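Local coordinates for protein AAR187Cp (Eremothecium gossypii, PDB 3ZIL) that probably regulates sister-chromatid cohesion as the cohesin-associated protein Wpl1, of which this chain is the all-helical Wap1 domain, at residues Y63-V68 / D92-L97; N41-L46 / W69-Q74; A210-A215 / E242-L247; L190-I195 / L231-N236. All blocks are in the same frame, centred on the assembly; numbering follows the deposited sequence.

Contact 1: residues Y63-V68 / D92-L97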
# COMPACT_ATOMS: atom_id res chain seq x y z
N TYR A 63 -9.04 -29.26 18.85
CA TYR A 63 -10.05 -30.28 18.78
C TYR A 63 -11.29 -29.90 18.04
O TYR A 63 -11.97 -30.80 17.60
CB TYR A 63 -10.54 -30.69 20.16
CG TYR A 63 -9.48 -31.23 21.04
CD1 TYR A 63 -8.72 -32.34 20.66
CD2 TYR A 63 -9.23 -30.63 22.28
CE1 TYR A 63 -7.72 -32.83 21.48
CE2 TYR A 63 -8.28 -31.11 23.12
CZ TYR A 63 -7.55 -32.21 22.72
OH TYR A 63 -6.60 -32.67 23.56
N ARG A 64 -11.65 -28.60 18.00
CA ARG A 64 -12.87 -28.23 17.30
C ARG A 64 -12.72 -27.08 16.30
O ARG A 64 -13.64 -26.36 16.07
CB ARG A 64 -14.01 -27.98 18.33
CG ARG A 64 -14.16 -29.24 19.15
CD ARG A 64 -15.34 -29.19 20.07
NE ARG A 64 -16.58 -29.13 19.34
CZ ARG A 64 -17.77 -29.09 19.93
NH1 ARG A 64 -17.88 -29.11 21.25
NH2 ARG A 64 -18.84 -29.01 19.18
N HIS A 65 -11.53 -26.91 15.73
CA HIS A 65 -11.25 -25.75 14.95
C HIS A 65 -12.18 -25.68 13.71
O HIS A 65 -12.83 -24.65 13.44
CB HIS A 65 -9.78 -25.76 14.57
CG HIS A 65 -9.22 -24.40 14.27
ND1 HIS A 65 -7.91 -24.19 13.94
CD2 HIS A 65 -9.85 -23.12 14.27
CE1 HIS A 65 -7.72 -22.86 13.74
NE2 HIS A 65 -8.93 -22.22 13.93
N ARG A 66 -12.31 -26.77 12.97
CA ARG A 66 -13.16 -26.71 11.78
C ARG A 66 -14.63 -26.46 12.09
O ARG A 66 -15.26 -25.71 11.37
CB ARG A 66 -13.09 -27.98 10.93
CG ARG A 66 -14.33 -28.00 10.01
CD ARG A 66 -14.74 -29.34 9.47
NE ARG A 66 -14.97 -30.38 10.49
CZ ARG A 66 -16.16 -30.58 11.02
NH1 ARG A 66 -17.19 -29.79 10.68
NH2 ARG A 66 -16.34 -31.54 11.90
N GLU A 67 -15.19 -27.02 13.15
CA GLU A 67 -16.62 -26.81 13.39
C GLU A 67 -16.84 -25.34 13.87
O GLU A 67 -17.84 -24.68 13.45
CB GLU A 67 -17.15 -27.78 14.48
CG GLU A 67 -18.65 -27.72 14.68
CD GLU A 67 -19.14 -28.42 15.94
OE1 GLU A 67 -18.37 -29.20 16.53
OE2 GLU A 67 -20.31 -28.17 16.35
N VAL A 68 -15.95 -24.83 14.75
CA VAL A 68 -16.12 -23.44 15.23
C VAL A 68 -16.02 -22.46 14.01
O VAL A 68 -16.79 -21.52 13.87
CB VAL A 68 -15.11 -23.11 16.40
CG1 VAL A 68 -15.01 -21.61 16.74
CG2 VAL A 68 -15.54 -23.86 17.63
N ASP A 92 -8.68 -13.49 13.45
CA ASP A 92 -7.44 -13.11 14.14
C ASP A 92 -7.09 -13.95 15.40
O ASP A 92 -5.93 -14.15 15.65
CB ASP A 92 -7.50 -11.64 14.46
CG ASP A 92 -6.16 -11.05 14.92
OD1 ASP A 92 -5.10 -11.48 14.41
OD2 ASP A 92 -6.23 -10.08 15.78
N LYS A 93 -8.06 -14.45 16.15
CA LYS A 93 -7.80 -15.08 17.44
C LYS A 93 -7.46 -16.55 17.21
O LYS A 93 -6.62 -17.08 17.91
CB LYS A 93 -9.05 -15.00 18.34
CG LYS A 93 -8.78 -15.36 19.80
CD LYS A 93 -7.65 -14.55 20.43
CE LYS A 93 -7.12 -15.33 21.62
NZ LYS A 93 -6.72 -14.34 22.64
N ILE A 94 -8.06 -17.18 16.18
CA ILE A 94 -7.81 -18.62 15.92
C ILE A 94 -7.77 -18.79 14.45
O ILE A 94 -8.70 -19.37 13.83
CB ILE A 94 -8.93 -19.54 16.49
CG1 ILE A 94 -10.33 -19.01 16.05
CG2 ILE A 94 -8.76 -19.68 18.04
CD1 ILE A 94 -11.50 -20.01 16.27
N PRO A 95 -6.70 -18.24 13.85
CA PRO A 95 -6.54 -18.27 12.42
C PRO A 95 -6.32 -19.72 11.94
O PRO A 95 -5.67 -20.52 12.64
CB PRO A 95 -5.23 -17.43 12.21
CG PRO A 95 -4.49 -17.55 13.52
CD PRO A 95 -5.64 -17.45 14.52
N LEU A 96 -6.84 -20.07 10.77
CA LEU A 96 -6.48 -21.36 10.15
C LEU A 96 -5.06 -21.24 9.57
O LEU A 96 -4.54 -20.12 9.45
CB LEU A 96 -7.42 -21.69 8.97
CG LEU A 96 -8.92 -21.67 9.28
CD1 LEU A 96 -9.70 -21.69 7.98
CD2 LEU A 96 -9.23 -22.89 10.17
N LEU A 97 -4.43 -22.39 9.21
CA LEU A 97 -3.14 -22.32 8.55
C LEU A 97 -3.29 -21.55 7.27
O LEU A 97 -4.41 -21.55 6.72
CB LEU A 97 -2.69 -23.74 8.18
CG LEU A 97 -2.63 -24.82 9.25
CD1 LEU A 97 -2.65 -26.24 8.57
CD2 LEU A 97 -1.40 -24.54 10.10
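His65 donates the one hydrogen bond that joins the two segments: NE2 to Ile94 O is 2.9 Å with an N-H...O angle of 158°. The acceptor lies in the plane of the imidazole, while the donor stands well above the carbonyl plane. Chi1 (-156°) sets CG of His65 anti to the backbone N, beside the carbonyl carbon; the NE2-CE1 edge of the ring meets the turn that follows helix 81-93. Pro95 O approaches the same edge, 3.3 Å from His65 CE1.

Ile94 is where the backbone leaves the helical conformation, which is consistent with its carbonyl accepting from a side chain of helix 54-72. The contact thus ties two consecutive helices of the Wap1 domain together through a side chain and the helix-end backbone.

Apolar packing flanks the polar edge. Leu96 CD2 sits over one face of the imidazole, 3.9 Å from the ring centroid and 15° off its normal, a CH-pi contact. The side chains of Val68 and Ile94 cross at about a right angle, with Val68 CG1 3.9 Å from Ile94 CD1. Beyond the segments, Leu24 packs on Val68, Val61 on Ile94 and Trp69 on Leu96.

Contact 2: residues N41-L46 / W69-Q74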
# COMPACT_ATOMS: atom_id res chain seq x y z
N ASN A 41 -25.67 -12.96 19.07
CA ASN A 41 -25.52 -12.97 20.51
C ASN A 41 -24.67 -14.14 21.00
O ASN A 41 -23.81 -13.98 21.89
CB ASN A 41 -26.90 -12.93 21.21
CG ASN A 41 -27.51 -11.50 21.17
OD1 ASN A 41 -26.95 -10.58 20.57
ND2 ASN A 41 -28.65 -11.33 21.77
N ASN A 42 -24.88 -15.32 20.39
CA ASN A 42 -24.02 -16.45 20.69
C ASN A 42 -22.60 -16.09 20.25
O ASN A 42 -21.65 -16.45 20.93
CB ASN A 42 -24.46 -17.75 19.99
CG ASN A 42 -25.75 -18.34 20.63
OD1 ASN A 42 -26.31 -19.27 20.14
ND2 ASN A 42 -26.17 -17.79 21.71
N MET A 43 -22.45 -15.45 19.10
CA MET A 43 -21.03 -15.19 18.59
C MET A 43 -20.35 -14.22 19.58
O MET A 43 -19.13 -14.34 19.90
CB MET A 43 -21.04 -14.65 17.13
CG MET A 43 -19.59 -14.46 16.55
SD MET A 43 -19.86 -13.91 14.81
CE MET A 43 -20.54 -15.36 13.99
N LEU A 44 -21.13 -13.25 20.05
CA LEU A 44 -20.59 -12.30 21.04
C LEU A 44 -20.08 -12.97 22.31
O LEU A 44 -18.95 -12.72 22.82
CB LEU A 44 -21.62 -11.20 21.36
CG LEU A 44 -21.28 -10.19 22.50
CD1 LEU A 44 -19.96 -9.49 22.06
CD2 LEU A 44 -22.38 -9.17 22.76
N ARG A 45 -20.90 -13.86 22.82
CA ARG A 45 -20.60 -14.56 24.00
C ARG A 45 -19.39 -15.48 23.77
O ARG A 45 -18.54 -15.63 24.65
CB ARG A 45 -21.87 -15.29 24.41
CG ARG A 45 -21.67 -16.35 25.49
CD ARG A 45 -23.08 -16.76 26.01
NE ARG A 45 -22.90 -17.60 27.17
CZ ARG A 45 -23.83 -18.35 27.74
NH1 ARG A 45 -25.07 -18.39 27.26
NH2 ARG A 45 -23.48 -19.10 28.80
N LEU A 46 -19.27 -16.05 22.57
CA LEU A 46 -18.09 -16.88 22.24
C LEU A 46 -16.76 -16.09 22.22
O LEU A 46 -15.72 -16.56 22.79
CB LEU A 46 -18.31 -17.55 20.90
CG LEU A 46 -17.13 -18.26 20.23
CD1 LEU A 46 -16.68 -19.41 21.12
CD2 LEU A 46 -17.40 -18.65 18.75
N TRP A 69 -15.06 -22.71 13.11
CA TRP A 69 -14.81 -21.83 11.97
C TRP A 69 -15.98 -21.86 11.04
O TRP A 69 -16.42 -20.82 10.59
CB TRP A 69 -13.55 -22.27 11.21
CG TRP A 69 -13.05 -21.28 10.15
CD1 TRP A 69 -13.38 -21.21 8.78
CD2 TRP A 69 -12.10 -20.17 10.37
NE1 TRP A 69 -12.73 -20.17 8.15
CE2 TRP A 69 -11.89 -19.53 9.06
CE3 TRP A 69 -11.37 -19.71 11.48
CZ2 TRP A 69 -11.02 -18.47 8.90
CZ3 TRP A 69 -10.47 -18.65 11.31
CH2 TRP A 69 -10.30 -18.04 10.05
N GLU A 70 -16.48 -23.06 10.70
CA GLU A 70 -17.60 -23.13 9.73
C GLU A 70 -18.86 -22.51 10.33
O GLU A 70 -19.66 -21.90 9.60
CB GLU A 70 -17.86 -24.57 9.27
CG GLU A 70 -16.75 -25.10 8.37
CD GLU A 70 -17.01 -26.51 7.79
OE1 GLU A 70 -17.98 -27.20 8.18
OE2 GLU A 70 -16.21 -26.94 6.93
N TRP A 71 -19.01 -22.64 11.64
CA TRP A 71 -20.10 -21.98 12.35
C TRP A 71 -19.95 -20.47 12.29
O TRP A 71 -20.90 -19.79 11.84
CB TRP A 71 -20.26 -22.49 13.81
CG TRP A 71 -21.46 -21.85 14.47
CD1 TRP A 71 -22.77 -22.29 14.43
CD2 TRP A 71 -21.50 -20.58 15.20
NE1 TRP A 71 -23.60 -21.43 15.15
CE2 TRP A 71 -22.89 -20.40 15.65
CE3 TRP A 71 -20.52 -19.65 15.62
CZ2 TRP A 71 -23.30 -19.29 16.38
CZ3 TRP A 71 -20.94 -18.54 16.36
CH2 TRP A 71 -22.30 -18.36 16.74
N CYS A 72 -18.77 -19.92 12.64
CA CYS A 72 -18.62 -18.46 12.61
C CYS A 72 -18.81 -17.91 11.19
O CYS A 72 -19.35 -16.83 11.01
CB CYS A 72 -17.25 -17.96 13.15
SG CYS A 72 -17.01 -18.39 14.93
N PHE A 73 -18.36 -18.62 10.17
CA PHE A 73 -18.27 -17.98 8.82
C PHE A 73 -19.29 -18.54 7.89
O PHE A 73 -19.19 -18.38 6.71
CB PHE A 73 -16.86 -18.04 8.22
CG PHE A 73 -15.86 -17.29 9.05
CD1 PHE A 73 -15.85 -15.91 9.03
CD2 PHE A 73 -15.00 -17.96 9.94
CE1 PHE A 73 -14.92 -15.19 9.83
CE2 PHE A 73 -14.09 -17.26 10.73
CZ PHE A 73 -14.08 -15.86 10.70
N GLN A 74 -20.31 -19.18 8.46
CA GLN A 74 -21.38 -19.80 7.61
C GLN A 74 -22.11 -18.72 6.75
O GLN A 74 -22.44 -18.94 5.58
CB GLN A 74 -22.40 -20.61 8.47
CG GLN A 74 -23.23 -21.54 7.61
CD GLN A 74 -24.37 -22.23 8.36
OE1 GLN A 74 -24.58 -22.00 9.55
NE2 GLN A 74 -25.09 -23.12 7.65
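Asn42 meets the indole of Trp71 through its CB, which lies 3.9 Å from Trp71 CH2, and this is the first of three steps by which helix 36-52 packs on the end of helix 54-72. The two helices are successive in the chain and the segments run roughly antiparallel, forming a helical hairpin in the Wap1 domain. Ser29 takes both polar ends, its OG bonding to Asn42 OD1 and its O accepting from the indole NE1 of Trp71, an additional tie that helps to fix the ring's rotation.

At Met43 the six-membered end of the indole comes up against the backbone. Met43 N lies in the ring plane at its edge, 3.7 Å from Trp71 CH2, and Met43 CB is 3.9 Å from that same carbon. The Met43 side chain is extended as far as SD and then bends (chi3 -69°), which places CE 3.5 Å from Cys72 O and 4.0 Å from Trp71 CZ3. That carbonyl is also a hydrogen-bond acceptor for Gln87 NE2 and for NH2 of Arg39, which makes a cation-pi contact with Trp71 as well, so the methyl packs against an oxygen already satisfied.

One turn after Asn42, Leu46 brings its CD2 branch to both the indole and the thiol. Leu46 CD2 is 4.3 Å from Trp71 CZ3, and closer, 3.8 Å, to Cys72 SG, which lies in the indole plane at the ring's edge.

Contact 3: residues A210-A215 / E242-L247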
# COMPACT_ATOMS: atom_id res chain seq x y z
N ALA A 210 -7.02 4.68 -9.83
CA ALA A 210 -6.31 4.74 -8.58
C ALA A 210 -5.18 5.78 -8.66
O ALA A 210 -4.91 6.53 -7.70
CB ALA A 210 -5.71 3.34 -8.24
N PHE A 211 -4.43 5.76 -9.77
CA PHE A 211 -3.35 6.73 -9.89
C PHE A 211 -3.91 8.21 -9.86
O PHE A 211 -3.44 9.06 -9.13
CB PHE A 211 -2.59 6.49 -11.20
CG PHE A 211 -1.60 7.58 -11.53
CD1 PHE A 211 -0.38 7.65 -10.91
CD2 PHE A 211 -1.98 8.63 -12.46
CE1 PHE A 211 0.51 8.69 -11.20
CE2 PHE A 211 -1.08 9.65 -12.76
CZ PHE A 211 0.15 9.70 -12.12
N GLN A 212 -4.99 8.45 -10.57
CA GLN A 212 -5.56 9.80 -10.55
C GLN A 212 -6.02 10.14 -9.13
O GLN A 212 -5.93 11.30 -8.69
CB GLN A 212 -6.70 9.85 -11.54
CG GLN A 212 -6.13 9.65 -12.95
CD GLN A 212 -7.19 9.45 -14.01
OE1 GLN A 212 -8.39 9.73 -13.78
NE2 GLN A 212 -6.78 8.91 -15.20
N THR A 213 -6.48 9.14 -8.37
CA THR A 213 -6.89 9.45 -7.04
C THR A 213 -5.72 9.80 -6.17
O THR A 213 -5.78 10.80 -5.45
CB THR A 213 -7.66 8.31 -6.42
OG1 THR A 213 -8.83 8.13 -7.20
CG2 THR A 213 -8.06 8.62 -5.02
N LEU A 214 -4.67 9.00 -6.22
CA LEU A 214 -3.52 9.23 -5.33
C LEU A 214 -2.80 10.50 -5.77
O LEU A 214 -2.32 11.26 -4.94
CB LEU A 214 -2.58 8.01 -5.35
CG LEU A 214 -3.19 6.70 -4.85
CD1 LEU A 214 -2.05 5.68 -4.96
CD2 LEU A 214 -3.61 6.84 -3.37
N ALA A 215 -2.78 10.74 -7.07
CA ALA A 215 -2.07 11.95 -7.58
C ALA A 215 -2.84 13.24 -7.16
O ALA A 215 -2.23 14.32 -7.11
CB ALA A 215 -1.94 11.87 -9.08
N GLU A 242 -0.35 7.48 -19.90
CA GLU A 242 -1.14 8.03 -21.04
C GLU A 242 -2.58 8.35 -20.71
O GLU A 242 -3.15 9.48 -21.04
CB GLU A 242 -1.14 6.98 -22.14
CG GLU A 242 0.22 6.98 -22.76
CD GLU A 242 0.41 5.85 -23.75
OE1 GLU A 242 -0.59 5.19 -24.15
OE2 GLU A 242 1.58 5.63 -24.13
N LEU A 243 -3.22 7.42 -20.05
CA LEU A 243 -4.61 7.68 -19.62
C LEU A 243 -4.75 8.85 -18.60
O LEU A 243 -5.84 9.42 -18.41
CB LEU A 243 -5.31 6.41 -19.10
CG LEU A 243 -5.54 5.26 -20.11
CD1 LEU A 243 -5.85 3.95 -19.37
CD2 LEU A 243 -6.66 5.60 -21.13
N SER A 244 -3.64 9.20 -17.94
CA SER A 244 -3.69 10.24 -16.89
C SER A 244 -2.80 11.45 -17.22
O SER A 244 -2.39 12.21 -16.29
CB SER A 244 -3.18 9.59 -15.59
OG SER A 244 -3.87 8.37 -15.37
N ALA A 245 -2.54 11.67 -18.52
CA ALA A 245 -1.38 12.51 -18.91
C ALA A 245 -1.55 13.96 -18.46
O ALA A 245 -0.54 14.61 -18.23
CB ALA A 245 -1.13 12.49 -20.39
N ASP A 246 -2.80 14.44 -18.37
CA ASP A 246 -3.06 15.84 -18.09
C ASP A 246 -2.76 16.19 -16.60
O ASP A 246 -2.62 17.36 -16.25
CB ASP A 246 -4.48 16.19 -18.43
CG ASP A 246 -5.52 15.24 -17.76
OD1 ASP A 246 -5.73 14.08 -18.20
OD2 ASP A 246 -6.13 15.70 -16.78
N LEU A 247 -2.66 15.17 -15.76
CA LEU A 247 -2.27 15.32 -14.33
C LEU A 247 -0.75 15.32 -14.07
O LEU A 247 -0.30 15.59 -12.95
CB LEU A 247 -2.86 14.20 -13.51
CG LEU A 247 -4.38 14.19 -13.56
CD1 LEU A 247 -4.89 13.10 -12.68
CD2 LEU A 247 -5.00 15.53 -13.11
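Gln212 NE2 donates a hydrogen bond to Ser244 OG over 3.0 Å, nearly straight at 172°, with the hydroxyl oxygen in the plane of the amide. Leu243 O is also near, 3.4 Å from Gln212 NE2, but the angle there is too poor for a bond. The aliphatic part of Gln212 serves a second partner: its CG lies 3.7 Å from Leu247 CD1, and the two side chains cross at about a right angle. Ser244 OG comes obliquely to the Phe211 ring, 3.5 Å from CD2, and Ser244 CB is equally near CD2 and CE2.

These contacts bring the last two turns of helix 201-215 against the short 3-10 connection that leads from helix 238-243 to helix 248-261 of the Wap1 domain.

Positioning comes from both segments. CG of Gln212 lies beside the backbone N (chi1 -65°), and the chain is extended beyond it toward the serine. Ser244 OG also bonds to Val240 O, one turn back, so the hydroxyl is gripped twice. The 3-10 bond from Leu247 N to Ser244 O helps to set the position of Leu247 after the serine. Further out, Leu231, Thr235, Leu248 and Leu251 pack around Phe211.

Contact 4: residues L190-I195 / L231-N236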
# COMPACT_ATOMS: atom_id res chain seq x y z
N LEU A 190 -1.67 -3.28 0.86
CA LEU A 190 -2.63 -4.04 0.14
C LEU A 190 -2.94 -3.52 -1.32
O LEU A 190 -3.13 -4.30 -2.25
CB LEU A 190 -3.95 -3.97 0.95
CG LEU A 190 -4.02 -4.66 2.26
CD1 LEU A 190 -5.26 -4.18 3.00
CD2 LEU A 190 -3.91 -6.21 2.07
N LEU A 191 -3.03 -2.21 -1.48
CA LEU A 191 -3.16 -1.58 -2.78
C LEU A 191 -1.97 -2.03 -3.68
O LEU A 191 -2.17 -2.54 -4.78
CB LEU A 191 -3.22 -0.06 -2.63
CG LEU A 191 -3.67 0.78 -3.90
CD1 LEU A 191 -3.98 2.22 -3.40
CD2 LEU A 191 -2.64 0.74 -5.05
N GLU A 192 -0.75 -1.87 -3.19
CA GLU A 192 0.47 -2.21 -3.91
C GLU A 192 0.50 -3.68 -4.30
O GLU A 192 0.74 -4.04 -5.42
CB GLU A 192 1.67 -1.87 -3.05
CG GLU A 192 3.02 -1.83 -3.72
CD GLU A 192 4.17 -1.86 -2.73
OE1 GLU A 192 4.14 -1.25 -1.68
OE2 GLU A 192 5.12 -2.52 -3.03
N ASN A 193 0.20 -4.53 -3.33
CA ASN A 193 0.16 -5.95 -3.60
C ASN A 193 -0.98 -6.46 -4.46
O ASN A 193 -0.97 -7.62 -4.79
CB ASN A 193 0.35 -6.79 -2.33
CG ASN A 193 1.70 -6.53 -1.70
OD1 ASN A 193 1.82 -6.27 -0.51
ND2 ASN A 193 2.69 -6.48 -2.51
N ASN A 194 -1.93 -5.60 -4.87
CA ASN A 194 -3.00 -6.05 -5.71
C ASN A 194 -2.87 -5.46 -7.13
O ASN A 194 -3.79 -5.52 -7.92
CB ASN A 194 -4.34 -5.68 -5.07
CG ASN A 194 -4.82 -6.73 -4.08
OD1 ASN A 194 -5.56 -7.61 -4.47
ND2 ASN A 194 -4.36 -6.68 -2.79
N ILE A 195 -1.70 -4.87 -7.41
CA ILE A 195 -1.33 -4.43 -8.74
C ILE A 195 -0.57 -5.63 -9.37
O ILE A 195 0.45 -6.05 -8.83
CB ILE A 195 -0.37 -3.22 -8.65
CG1 ILE A 195 -1.12 -1.99 -8.09
CG2 ILE A 195 0.26 -2.91 -10.01
CD1 ILE A 195 -0.16 -0.82 -7.83
N LEU A 231 2.36 4.79 -6.04
CA LEU A 231 2.43 5.65 -7.24
C LEU A 231 3.52 5.13 -8.19
O LEU A 231 3.32 5.08 -9.45
CB LEU A 231 2.70 7.12 -6.90
CG LEU A 231 1.55 7.95 -6.34
CD1 LEU A 231 2.00 9.18 -5.57
CD2 LEU A 231 0.45 8.29 -7.42
N ILE A 232 4.63 4.70 -7.62
CA ILE A 232 5.70 4.12 -8.48
C ILE A 232 5.16 2.84 -9.21
O ILE A 232 5.16 2.75 -10.47
CB ILE A 232 6.93 3.77 -7.63
CG1 ILE A 232 7.64 5.04 -7.18
CG2 ILE A 232 7.80 2.78 -8.37
CD1 ILE A 232 8.65 4.79 -6.10
N LYS A 233 4.65 1.91 -8.43
CA LYS A 233 4.08 0.71 -8.94
C LYS A 233 3.01 0.94 -9.98
O LYS A 233 3.01 0.26 -10.95
CB LYS A 233 3.61 -0.27 -7.87
CG LYS A 233 3.66 -1.71 -8.37
CD LYS A 233 3.75 -2.80 -7.32
CE LYS A 233 3.47 -4.17 -7.91
NZ LYS A 233 3.02 -5.22 -6.96
N LEU A 234 2.14 1.91 -9.78
CA LEU A 234 1.10 2.16 -10.79
C LEU A 234 1.74 2.75 -12.07
O LEU A 234 1.36 2.40 -13.17
CB LEU A 234 0.01 3.08 -10.25
CG LEU A 234 -0.86 2.62 -9.04
CD1 LEU A 234 -1.47 3.80 -8.24
CD2 LEU A 234 -1.92 1.71 -9.62
N THR A 235 2.71 3.64 -11.90
CA THR A 235 3.35 4.26 -13.02
C THR A 235 4.33 3.38 -13.80
O THR A 235 4.87 3.85 -14.83
CB THR A 235 3.94 5.62 -12.67
OG1 THR A 235 4.83 5.52 -11.55
CG2 THR A 235 2.85 6.63 -12.37
N ASN A 236 4.56 2.13 -13.35
CA ASN A 236 5.35 1.16 -14.06
C ASN A 236 4.62 0.82 -15.36
O ASN A 236 5.24 0.44 -16.34
CB ASN A 236 5.56 -0.15 -13.26
CG ASN A 236 6.56 -0.01 -12.11
OD1 ASN A 236 7.41 0.90 -12.10
ND2 ASN A 236 6.52 -0.96 -11.17
O HOH W 1 5.06 -4.87 -5.03
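Lys233 runs extended across the end of helix 185-193, crossing Glu192 at about a right angle and sliding past Ile195 in the opposite sense. Its CG is anti to the backbone N (chi1 -152°), and the remaining torsions are close to straight, which carries the ammonium group to two backbone oxygens. NZ donates to Glu192 O at 3.0 Å and, more weakly, to Ile195 O at 3.3 Å.

The methylenes make the apolar part of the contact. Lys233 CD lies 3.8 Å from Glu192 CG, and Lys233 CB is 3.8 Å from Ile195 CD1. That methyl also reaches the neighbouring side chain, coming within 3.6 Å of Leu234 CD2 where Ile195 and Leu234 cross at about a right angle. Ile195 is thus held against both residues of helix 225-235. Tyr207 of the intervening helix 201-215 of the Wap1 domain also packs on Leu234.

Glu192 O is approached from opposite faces of its plane by Lys233 NZ, 40° out of that plane, and by Ile195 N. A water joins the charged groups, accepting from Lys233 NZ at 2.8 Å and donating to Glu192 OE2 at 3.1 Å, while NZ and OE2 themselves stay 5.2 Å apart. A buried lysine with a carbonyl from the last part of a helix, a weaker one from the turn after it, a water and a nearby carboxylate around it would be expected to keep its positive charge, and it probably offsets some of the partial negative charge carried by the Glu192 carbonyl near the helix C-terminus.

Overall arrangement
The four contacts form two clusters. Contacts 1 and 2 share helix 54-72, with centres 11 Å apart, and Trp69 joins them: its CZ3 lies 3.2 Å from Ile94 O, although neither contact uses that side chain itself. Contacts 3 and 4, 13 Å apart between centres, interlock through Phe211, whose CE1 is 3.3 Å from Thr235 CG2. In each cluster the segments alternate along the chain. The clusters are in series: contacts 1 and 4 are about 13 Å apart between nearest atoms, contacts 1 and 3 about 26 Å. Contact 4 also adjoins a bound peptide, whose backbone is hydrogen-bonded by Asn236 ND2; an apolar side chain of it packs on Glu192, as one does on Lys233.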